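Local coordinates for uncharacterized protein (Staphylococcus aureus subsp. aureus, PDB 4H0A) that is of unknown function but belongs to the CAP family of cysteine-rich secretory proteins and also carries a CAP-associated N-terminal region, at residues 79-84 with 98-103; 92-97 with 166-171; 129-134 with 188-193. One frame throughout, in Å; residues are numbered along the deposited sequence.

Contact 1: 79-84 with 98-103. With EDO (1,2-ethanediol), chain E.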
loop_
_atom_site.group_PDB
_atom_site.type_symbol
_atom_site.label_atom_id
_atom_site.label_comp_id
_atom_site.label_asym_id
_atom_site.label_seq_id
_atom_site.Cartn_x
_atom_site.Cartn_y
_atom_site.Cartn_z
ATOM N N SER A 79 -7.205 11.307 9.205
ATOM C CA SER A 79 -5.996 11.196 8.403
ATOM C C SER A 79 -5.214 9.944 8.727
ATOM O O SER A 79 -5.332 9.394 9.823
ATOM C CB SER A 79 -5.111 12.415 8.630
ATOM O OG SER A 79 -4.734 12.520 9.995
ATOM N N TYR A 80 -4.412 9.501 7.752
ATOM C CA TYR A 80 -3.572 8.327 7.897
ATOM C C TYR A 80 -2.312 8.530 7.088
ATOM O O TYR A 80 -2.408 8.753 5.879
ATOM C CB TYR A 80 -4.341 7.080 7.438
ATOM C CG TYR A 80 -3.541 5.811 7.626
ATOM C CD1 TYR A 80 -3.487 5.175 8.864
ATOM C CD2 TYR A 80 -2.761 5.295 6.594
ATOM C CE1 TYR A 80 -2.696 4.049 9.066
ATOM C CE2 TYR A 80 -1.978 4.155 6.780
ATOM C CZ TYR A 80 -1.946 3.537 8.019
ATOM O OH TYR A 80 -1.197 2.397 8.184
ATOM N N TYR A 81 -1.136 8.469 7.736
ATOM C CA TYR A 81 0.147 8.651 7.063
ATOM C C TYR A 81 1.135 7.544 7.392
ATOM O O TYR A 81 1.308 7.234 8.575
ATOM C CB TYR A 81 0.795 9.979 7.496
ATOM C CG TYR A 81 -0.097 11.191 7.411
ATOM C CD1 TYR A 81 -0.299 11.849 6.199
ATOM C CD2 TYR A 81 -0.680 11.733 8.551
ATOM C CE1 TYR A 81 -1.073 13.004 6.127
ATOM C CE2 TYR A 81 -1.445 12.895 8.488
ATOM C CZ TYR A 81 -1.643 13.526 7.272
ATOM O OH TYR A 81 -2.380 14.687 7.185
ATOM N N ILE A 82 1.797 6.978 6.375
ATOM C CA ILE A 82 2.935 6.075 6.543
ATOM C C ILE A 82 4.100 6.876 6.004
ATOM O O ILE A 82 4.171 7.114 4.792
ATOM C CB ILE A 82 2.833 4.672 5.891
ATOM C CG1 ILE A 82 1.591 3.912 6.389
ATOM C CG2 ILE A 82 4.145 3.872 6.198
ATOM C CD1 ILE A 82 1.263 2.644 5.556
ATOM N N VAL A 83 4.980 7.334 6.901
ATOM C CA VAL A 83 6.120 8.180 6.552
ATOM C C VAL A 83 7.392 7.349 6.618
ATOM O O VAL A 83 7.718 6.867 7.696
ATOM C CB VAL A 83 6.177 9.387 7.527
ATOM C CG1 VAL A 83 7.354 10.301 7.202
ATOM C CG2 VAL A 83 4.851 10.161 7.523
ATOM N N SER A 84 8.119 7.204 5.497
ATOM C CA SER A 84 9.386 6.457 5.479
ATOM C C SER A 84 10.546 7.412 5.548
ATOM O O SER A 84 10.517 8.451 4.884
ATOM C CB SER A 84 9.509 5.607 4.219
ATOM O OG SER A 84 8.320 4.874 3.983
ATOM N N GLU A 98 -10.095 11.478 5.169
ATOM C CA GLU A 98 -11.052 12.553 4.917
ATOM C C GLU A 98 -10.412 13.943 4.911
ATOM O O GLU A 98 -10.953 14.832 4.252
ATOM C CB GLU A 98 -12.180 12.531 5.979
ATOM N N LYS A 99 -9.326 14.162 5.677
ATOM C CA LYS A 99 -8.704 15.486 5.779
ATOM C C LYS A 99 -7.178 15.390 5.710
ATOM O O LYS A 99 -6.494 15.502 6.725
ATOM C CB LYS A 99 -9.157 16.172 7.097
ATOM C CG LYS A 99 -8.747 17.643 7.279
ATOM C CD LYS A 99 -9.487 18.590 6.358
ATOM C CE LYS A 99 -9.157 20.035 6.650
ATOM N NZ LYS A 99 -9.729 20.955 5.628
ATOM N N VAL A 100 -6.656 15.149 4.508
ATOM C CA VAL A 100 -5.220 15.147 4.241
ATOM C C VAL A 100 -4.993 16.103 3.087
ATOM O O VAL A 100 -5.844 16.228 2.205
ATOM C CB VAL A 100 -4.575 13.755 3.974
ATOM C CG1 VAL A 100 -4.682 12.858 5.200
ATOM C CG2 VAL A 100 -5.152 13.072 2.733
ATOM N N ASN A 101 -3.857 16.782 3.102
ATOM C CA ASN A 101 -3.493 17.716 2.058
ATOM C C ASN A 101 -2.462 17.023 1.157
ATOM O O ASN A 101 -1.295 16.906 1.527
ATOM C CB ASN A 101 -2.969 18.998 2.689
ATOM C CG ASN A 101 -2.707 20.098 1.701
ATOM O OD1 ASN A 101 -2.481 19.865 0.511
ATOM N ND2 ASN A 101 -2.696 21.329 2.171
ATOM N N VAL A 102 -2.916 16.549 -0.016
ATOM C CA VAL A 102 -2.061 15.871 -1.003
ATOM C C VAL A 102 -1.968 16.761 -2.264
ATOM O O VAL A 102 -1.886 16.247 -3.384
ATOM C CB VAL A 102 -2.548 14.421 -1.316
ATOM C CG1 VAL A 102 -2.239 13.485 -0.145
ATOM C CG2 VAL A 102 -4.037 14.371 -1.673
ATOM N N SER A 103 -1.908 18.108 -2.068
ATOM C CA SER A 103 -1.839 19.074 -3.170
ATOM C C SER A 103 -0.682 18.738 -4.121
ATOM O O SER A 103 0.352 18.256 -3.661
ATOM C CB SER A 103 -1.678 20.496 -2.645
ATOM O OG SER A 103 -2.838 20.900 -1.942
HETATM C C1 EDO E . -2.110 13.200 13.882
HETATM O O1 EDO E . -1.660 11.995 14.458
HETATM C C2 EDO E . -1.970 13.114 12.357
HETATM O O2 EDO E . -2.576 14.265 11.797
HETATM O O HOH W 1 -2.210 16.907 5.450
#
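Val-100 rests its methyl CG1 against both Ser-79 and the phenol end of Tyr-81. Val-100 CG1 sits 3.5 Å from Ser-79 CB, tight for two carbons. The same methyl also meets the phenol: Val-100 CG1 is 3.7 Å from Tyr-81 CE1 and 3.5 Å from Tyr-81 OH. The methyl approaches the ring obliquely, and the two side chains pass one another, heading opposite ways. Segment 79-84 belongs to strand 79-86 of the seven-stranded antiparallel sheet in the CAP-associated N-terminal region. Segment 98-103 lies in the loop that follows the neighbouring strand 89-96, and the contact brings this loop against Ser-79 and Tyr-81. Trp-44 and Phe-56 also meet the Tyr-81 ring. A water joins the two segments: it lies 2.8 Å from Tyr-81 OH and accepts from Asn-101 N at 2.9 Å. Asn-101 OD1 takes two bonds, from Ser-103 N and Ser-103 OG, and the first makes an Asx turn. Ser-79 OG is hydrogen-bonded to Asp-76, and an ethanediol, probably from the crystallisation liquor, adds a weak bond to it from O2 at 3.3 Å.

Contact 2: 92-97 with 166-171. With EDO (1,2-ethanediol), chain C.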
loop_
_atom_site.group_PDB
_atom_site.type_symbol
_atom_site.label_atom_id
_atom_site.label_comp_id
_atom_site.label_asym_id
_atom_site.label_seq_id
_atom_site.Cartn_x
_atom_site.Cartn_y
_atom_site.Cartn_z
ATOM N N SER A 92 9.511 9.322 1.817
ATOM C CA SER A 92 8.229 8.901 1.282
ATOM C C SER A 92 7.120 9.165 2.260
ATOM O O SER A 92 7.338 9.049 3.469
ATOM C CB SER A 92 8.265 7.410 0.971
ATOM O OG SER A 92 7.021 6.949 0.481
ATOM N N VAL A 93 5.923 9.494 1.741
ATOM C CA VAL A 93 4.731 9.687 2.564
ATOM C C VAL A 93 3.541 9.099 1.840
ATOM O O VAL A 93 3.155 9.626 0.799
ATOM C CB VAL A 93 4.438 11.163 2.953
ATOM C CG1 VAL A 93 3.188 11.242 3.850
ATOM C CG2 VAL A 93 5.633 11.799 3.655
ATOM N N TYR A 94 2.959 8.025 2.381
ATOM C CA TYR A 94 1.702 7.472 1.881
ATOM C C TYR A 94 0.613 8.204 2.666
ATOM O O TYR A 94 0.710 8.238 3.887
ATOM C CB TYR A 94 1.647 5.946 2.089
ATOM C CG TYR A 94 0.266 5.377 1.855
ATOM C CD1 TYR A 94 -0.194 5.119 0.569
ATOM C CD2 TYR A 94 -0.620 5.198 2.914
ATOM C CE1 TYR A 94 -1.484 4.639 0.345
ATOM C CE2 TYR A 94 -1.917 4.744 2.700
ATOM C CZ TYR A 94 -2.345 4.468 1.415
ATOM O OH TYR A 94 -3.624 4.021 1.220
ATOM N N ALA A 95 -0.373 8.824 2.008
ATOM C CA ALA A 95 -1.403 9.571 2.740
ATOM C C ALA A 95 -2.787 9.251 2.253
ATOM O O ALA A 95 -3.006 9.158 1.050
ATOM C CB ALA A 95 -1.160 11.068 2.590
ATOM N N THR A 96 -3.745 9.132 3.174
ATOM C CA THR A 96 -5.148 8.948 2.802
ATOM C C THR A 96 -6.025 9.442 3.947
ATOM O O THR A 96 -5.515 9.736 5.026
ATOM C CB THR A 96 -5.441 7.488 2.412
ATOM O OG1 THR A 96 -6.742 7.427 1.811
ATOM C CG2 THR A 96 -5.342 6.513 3.587
ATOM N N GLY A 97 -7.316 9.546 3.695
ATOM C CA GLY A 97 -8.284 9.953 4.711
ATOM C C GLY A 97 -9.163 11.107 4.283
ATOM O O GLY A 97 -8.987 11.676 3.202
ATOM N N VAL A 166 -9.638 9.478 -6.807
ATOM C CA VAL A 166 -8.368 9.354 -6.093
ATOM C C VAL A 166 -8.629 8.808 -4.673
ATOM O O VAL A 166 -9.423 9.382 -3.920
ATOM C CB VAL A 166 -7.592 10.695 -6.043
ATOM C CG1 VAL A 166 -6.352 10.584 -5.138
ATOM C CG2 VAL A 166 -7.198 11.141 -7.446
ATOM N N LEU A 167 -7.963 7.693 -4.333
ATOM C CA LEU A 167 -8.102 7.028 -3.037
ATOM C C LEU A 167 -7.017 7.438 -2.069
ATOM O O LEU A 167 -7.258 7.564 -0.866
ATOM C CB LEU A 167 -8.019 5.507 -3.228
ATOM C CG LEU A 167 -9.085 4.881 -4.128
ATOM C CD1 LEU A 167 -8.677 3.478 -4.525
ATOM C CD2 LEU A 167 -10.452 4.892 -3.448
ATOM N N SER A 168 -5.798 7.568 -2.580
ATOM C CA SER A 168 -4.636 7.864 -1.757
ATOM C C SER A 168 -3.506 8.363 -2.641
ATOM O O SER A 168 -3.569 8.209 -3.864
ATOM C CB SER A 168 -4.212 6.594 -1.013
ATOM O OG SER A 168 -4.012 5.506 -1.900
ATOM N N VAL A 169 -2.504 9.003 -2.044
ATOM C CA VAL A 169 -1.337 9.492 -2.785
ATOM C C VAL A 169 -0.089 9.151 -2.003
ATOM O O VAL A 169 -0.079 9.295 -0.779
ATOM C CB VAL A 169 -1.394 11.017 -3.066
ATOM C CG1 VAL A 169 -0.160 11.478 -3.852
ATOM C CG2 VAL A 169 -2.682 11.400 -3.793
ATOM N N ARG A 170 0.968 8.722 -2.698
ATOM C CA ARG A 170 2.260 8.506 -2.069
ATOM C C ARG A 170 3.252 9.413 -2.742
ATOM O O ARG A 170 3.487 9.252 -3.940
ATOM C CB ARG A 170 2.740 7.044 -2.124
ATOM C CG ARG A 170 4.206 6.891 -1.641
ATOM C CD ARG A 170 4.511 5.498 -1.150
ATOM N NE ARG A 170 4.416 4.514 -2.226
ATOM C CZ ARG A 170 4.403 3.197 -2.044
ATOM N NH1 ARG A 170 4.507 2.686 -0.819
ATOM N NH2 ARG A 170 4.299 2.380 -3.081
ATOM N N PHE A 171 3.804 10.392 -2.000
ATOM C CA PHE A 171 4.869 11.249 -2.524
ATOM C C PHE A 171 6.168 10.584 -2.130
ATOM O O PHE A 171 6.288 10.179 -0.970
ATOM C CB PHE A 171 4.774 12.674 -1.982
ATOM C CG PHE A 171 3.653 13.480 -2.592
ATOM C CD1 PHE A 171 2.400 13.508 -2.002
ATOM C CD2 PHE A 171 3.874 14.272 -3.716
ATOM C CE1 PHE A 171 1.378 14.290 -2.539
ATOM C CE2 PHE A 171 2.852 15.052 -4.250
ATOM C CZ PHE A 171 1.609 15.054 -3.661
HETATM C C1 EDO C . 4.682 2.594 2.648
HETATM O O1 EDO C . 4.573 3.811 1.930
HETATM C C2 EDO C . 6.205 2.410 2.880
HETATM O O2 EDO C . 6.462 1.195 3.544
HETATM O O HOH W 2 -4.470 2.739 -1.063
#
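Strand 92-96 and strand 166-171 run antiparallel, their axes 4.6 Å apart and their directions 172° from each other. Val-93 pairs with Phe-171 and Ala-95 with Val-169 as hydrogen-bonded pairs. Each pair has two backbone bonds, such as Val-93 N to Phe-171 O and Ala-95 N to Val-169 O, both 2.8 Å. Tyr-94 and Arg-170 form the non-hydrogen-bonded pair between them. Their side chains share one face of the sheet, with Arg-170 CB at the edge of the Tyr-94 ring. Ser-92 OG lies 3.3 Å from Arg-170 CD. The guanidinium makes a salt bridge with Asp-281, and NE bonds to Gln-156. Arg-170 NH1 also donates to ethanediol O1 (3.0 Å), which lies at the guanidinium edge. At the other end of Tyr-94, Tyr-94 OH is 3.5 Å from Ser-168 CB. One water bonds to both Tyr-94 OH and Ser-168 OG. With OG1 anti to the backbone N (chi1 -169°), Thr-96 directs this hydroxyl to Leu-167 O; OG1 donates at 2.7 Å, in the carbonyl plane. Val-212 and Met-216 of helix 201-219 touch Tyr-94 on the face that carries Tyr-94 and Arg-170. A classic beta bulge sets Leu-167 and Ser-168 together opposite Tyr-158 of strand 153-159. The pairing joins two adjacent inner strands of the seven-stranded antiparallel sheet in the CAP-associated N-terminal region.

Contact 3: 129-134 with 188-193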
loop_
_atom_site.group_PDB
_atom_site.type_symbol
_atom_site.label_atom_id
_atom_site.label_comp_id
_atom_site.label_asym_id
_atom_site.label_seq_id
_atom_site.Cartn_x
_atom_site.Cartn_y
_atom_site.Cartn_z
ATOM N N ASP A 129 22.241 7.037 -8.010
ATOM C CA ASP A 129 23.669 6.776 -7.813
ATOM C C ASP A 129 24.330 6.309 -9.143
ATOM O O ASP A 129 25.139 5.379 -9.144
ATOM C CB ASP A 129 23.826 5.733 -6.680
ATOM C CG ASP A 129 25.226 5.506 -6.177
ATOM O OD1 ASP A 129 26.097 6.350 -6.453
ATOM O OD2 ASP A 129 25.459 4.466 -5.523
ATOM N N GLY A 130 23.939 6.942 -10.257
ATOM C CA GLY A 130 24.454 6.630 -11.590
ATOM C C GLY A 130 23.795 5.471 -12.326
ATOM O O GLY A 130 24.012 5.326 -13.531
ATOM N N LYS A 131 22.994 4.631 -11.642
ATOM C CA LYS A 131 22.339 3.475 -12.265
ATOM C C LYS A 131 20.999 3.897 -12.845
ATOM O O LYS A 131 20.172 4.448 -12.126
ATOM C CB LYS A 131 22.156 2.351 -11.237
ATOM C CG LYS A 131 21.678 1.029 -11.817
ATOM C CD LYS A 131 21.565 -0.044 -10.729
ATOM C CE LYS A 131 20.583 -1.134 -11.088
ATOM N NZ LYS A 131 20.393 -2.101 -9.972
ATOM N N LYS A 132 20.773 3.629 -14.134
ATOM C CA LYS A 132 19.526 4.016 -14.792
ATOM C C LYS A 132 18.378 3.072 -14.427
ATOM O O LYS A 132 18.562 1.858 -14.366
ATOM C CB LYS A 132 19.700 4.062 -16.323
ATOM C CG LYS A 132 18.399 4.361 -17.080
ATOM C CD LYS A 132 18.641 4.980 -18.444
ATOM C CE LYS A 132 17.497 4.714 -19.401
ATOM N NZ LYS A 132 17.532 5.622 -20.577
ATOM N N TYR A 133 17.197 3.654 -14.188
ATOM C CA TYR A 133 15.947 2.944 -13.929
ATOM C C TYR A 133 14.910 3.457 -14.905
ATOM O O TYR A 133 14.726 4.669 -14.997
ATOM C CB TYR A 133 15.470 3.160 -12.489
ATOM C CG TYR A 133 16.322 2.438 -11.478
ATOM C CD1 TYR A 133 17.465 3.023 -10.959
ATOM C CD2 TYR A 133 16.029 1.135 -11.096
ATOM C CE1 TYR A 133 18.278 2.347 -10.055
ATOM C CE2 TYR A 133 16.830 0.450 -10.186
ATOM C CZ TYR A 133 17.961 1.055 -9.674
ATOM O OH TYR A 133 18.751 0.378 -8.776
ATOM N N GLU A 134 14.273 2.564 -15.666
ATOM C CA GLU A 134 13.216 2.945 -16.603
ATOM C C GLU A 134 12.035 2.018 -16.399
ATOM O O GLU A 134 12.205 0.800 -16.453
ATOM C CB GLU A 134 13.703 2.905 -18.049
ATOM C CG GLU A 134 12.759 3.652 -18.974
ATOM C CD GLU A 134 13.133 3.605 -20.439
ATOM O OE1 GLU A 134 14.080 2.865 -20.791
ATOM O OE2 GLU A 134 12.462 4.292 -21.242
ATOM N N ASN A 188 16.639 -3.126 -20.127
ATOM C CA ASN A 188 17.926 -2.453 -19.891
ATOM C C ASN A 188 18.212 -2.249 -18.381
ATOM O O ASN A 188 19.376 -2.212 -17.988
ATOM C CB ASN A 188 17.997 -1.095 -20.634
ATOM C CG ASN A 188 16.952 -0.048 -20.259
ATOM O OD1 ASN A 188 16.385 -0.037 -19.161
ATOM N ND2 ASN A 188 16.708 0.896 -21.160
ATOM N N SER A 189 17.160 -2.105 -17.554
ATOM C CA SER A 189 17.300 -1.897 -16.108
ATOM C C SER A 189 17.473 -3.227 -15.362
ATOM O O SER A 189 17.111 -4.282 -15.885
ATOM C CB SER A 189 16.084 -1.154 -15.562
ATOM O OG SER A 189 15.934 0.123 -16.163
ATOM N N THR A 190 18.028 -3.166 -14.137
ATOM C CA THR A 190 18.252 -4.328 -13.268
ATOM C C THR A 190 17.619 -4.055 -11.909
ATOM O O THR A 190 17.803 -2.970 -11.357
ATOM C CB THR A 190 19.758 -4.627 -13.131
ATOM O OG1 THR A 190 20.339 -4.750 -14.432
ATOM C CG2 THR A 190 20.036 -5.895 -12.327
ATOM N N SER A 191 16.882 -5.037 -11.368
ATOM C CA SER A 191 16.226 -4.917 -10.062
ATOM C C SER A 191 17.274 -4.870 -8.933
ATOM O O SER A 191 18.288 -5.571 -9.007
ATOM C CB SER A 191 15.267 -6.088 -9.847
ATOM O OG SER A 191 14.653 -6.067 -8.570
ATOM N N GLU A 192 17.040 -4.025 -7.909
ATOM C CA GLU A 192 17.963 -3.890 -6.774
ATOM C C GLU A 192 18.035 -5.159 -5.932
ATOM O O GLU A 192 17.036 -5.871 -5.810
ATOM C CB GLU A 192 17.538 -2.737 -5.836
ATOM C CG GLU A 192 17.790 -1.339 -6.368
ATOM C CD GLU A 192 17.538 -0.221 -5.369
ATOM O OE1 GLU A 192 17.196 -0.517 -4.200
ATOM O OE2 GLU A 192 17.704 0.958 -5.755
ATOM N N GLU A 193 19.202 -5.408 -5.315
ATOM C CA GLU A 193 19.390 -6.522 -4.384
ATOM C C GLU A 193 18.973 -6.026 -3.003
ATOM O O GLU A 193 19.074 -4.825 -2.739
ATOM C CB GLU A 193 20.843 -7.023 -4.392
ATOM C CG GLU A 193 21.262 -7.630 -5.721
ATOM C CD GLU A 193 22.669 -8.196 -5.764
ATOM O OE1 GLU A 193 23.297 -8.329 -4.689
ATOM O OE2 GLU A 193 23.138 -8.525 -6.877
#
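Asn-188 opens the contact by reaching Glu-134 with its amide. Asn-188 ND2 gives a weak bond to Glu-134 OE1 at 3.3 Å, fairly straight at 162°. The two side chains cross at about a right angle, but the amide and carboxylate planes are nearly coplanar, 19° apart. Glu-134 OE1 has a second donor in Asn-186. Ser-189 comes next and is central to the contact. Ser-189 OG accepts from Glu-134 N at 3.0 Å. Ser-189 OG also donates to Asn-188 OD1, again at 3.0 Å, so one hydroxyl accepts from the strand and donates back within its own loop. Thr-190 contributes its carbonyl. Lys-131 NZ donates to Thr-190 O at 3.1 Å from above the carbonyl plane, 52° out of it. The extended lysine chain crosses the Thr-190 side chain at about a right angle, and NZ has a second, weak bond to Tyr-133 OH. The Ser-191 CB points away from the strand, and its OG bonds to Glu-181. Glu-192 crosses the Tyr-133 side chain at about a right angle. Glu-192 CG is 3.1 Å from Tyr-133 OH, and Glu-192 OE2 is 3.2 Å from Tyr-133 OH. Ala-178 of helix 174-180 touches both Tyr-133 and Glu-192. The opposite charges of Lys-131 and Glu-192 are not in contact. This is a mostly polar surface contact, where the irregular linker between strand 184-185 and helix 201-219 runs past strand 131-136 of a small three-stranded antiparallel sheet.

Contacts 1 and 2 are neighbours, with centres 6 Å apart. Strands 79-86 and 89-96 lie side by side in the seven-stranded sheet, and probable hydrogen bonds join Ile-82 O to Tyr-94 N (2.8 Å) and Ser-84 N to Ser-92 O (2.9 Å). The loop of contact 1 also packs on contact 2, where Ser-103 O lies 3.4 Å from Phe-171 CZ. Contact 3 is remote and involves one strand of a separate, smaller sheet. Its centre is about 29 Å from that of contact 1 and about 25 Å from that of contact 2, with nearest atoms about 13 Å away in both cases. An ethanediol lies beside each of contacts 1 and 2; neither can be taken as evidence of a natural ligand site.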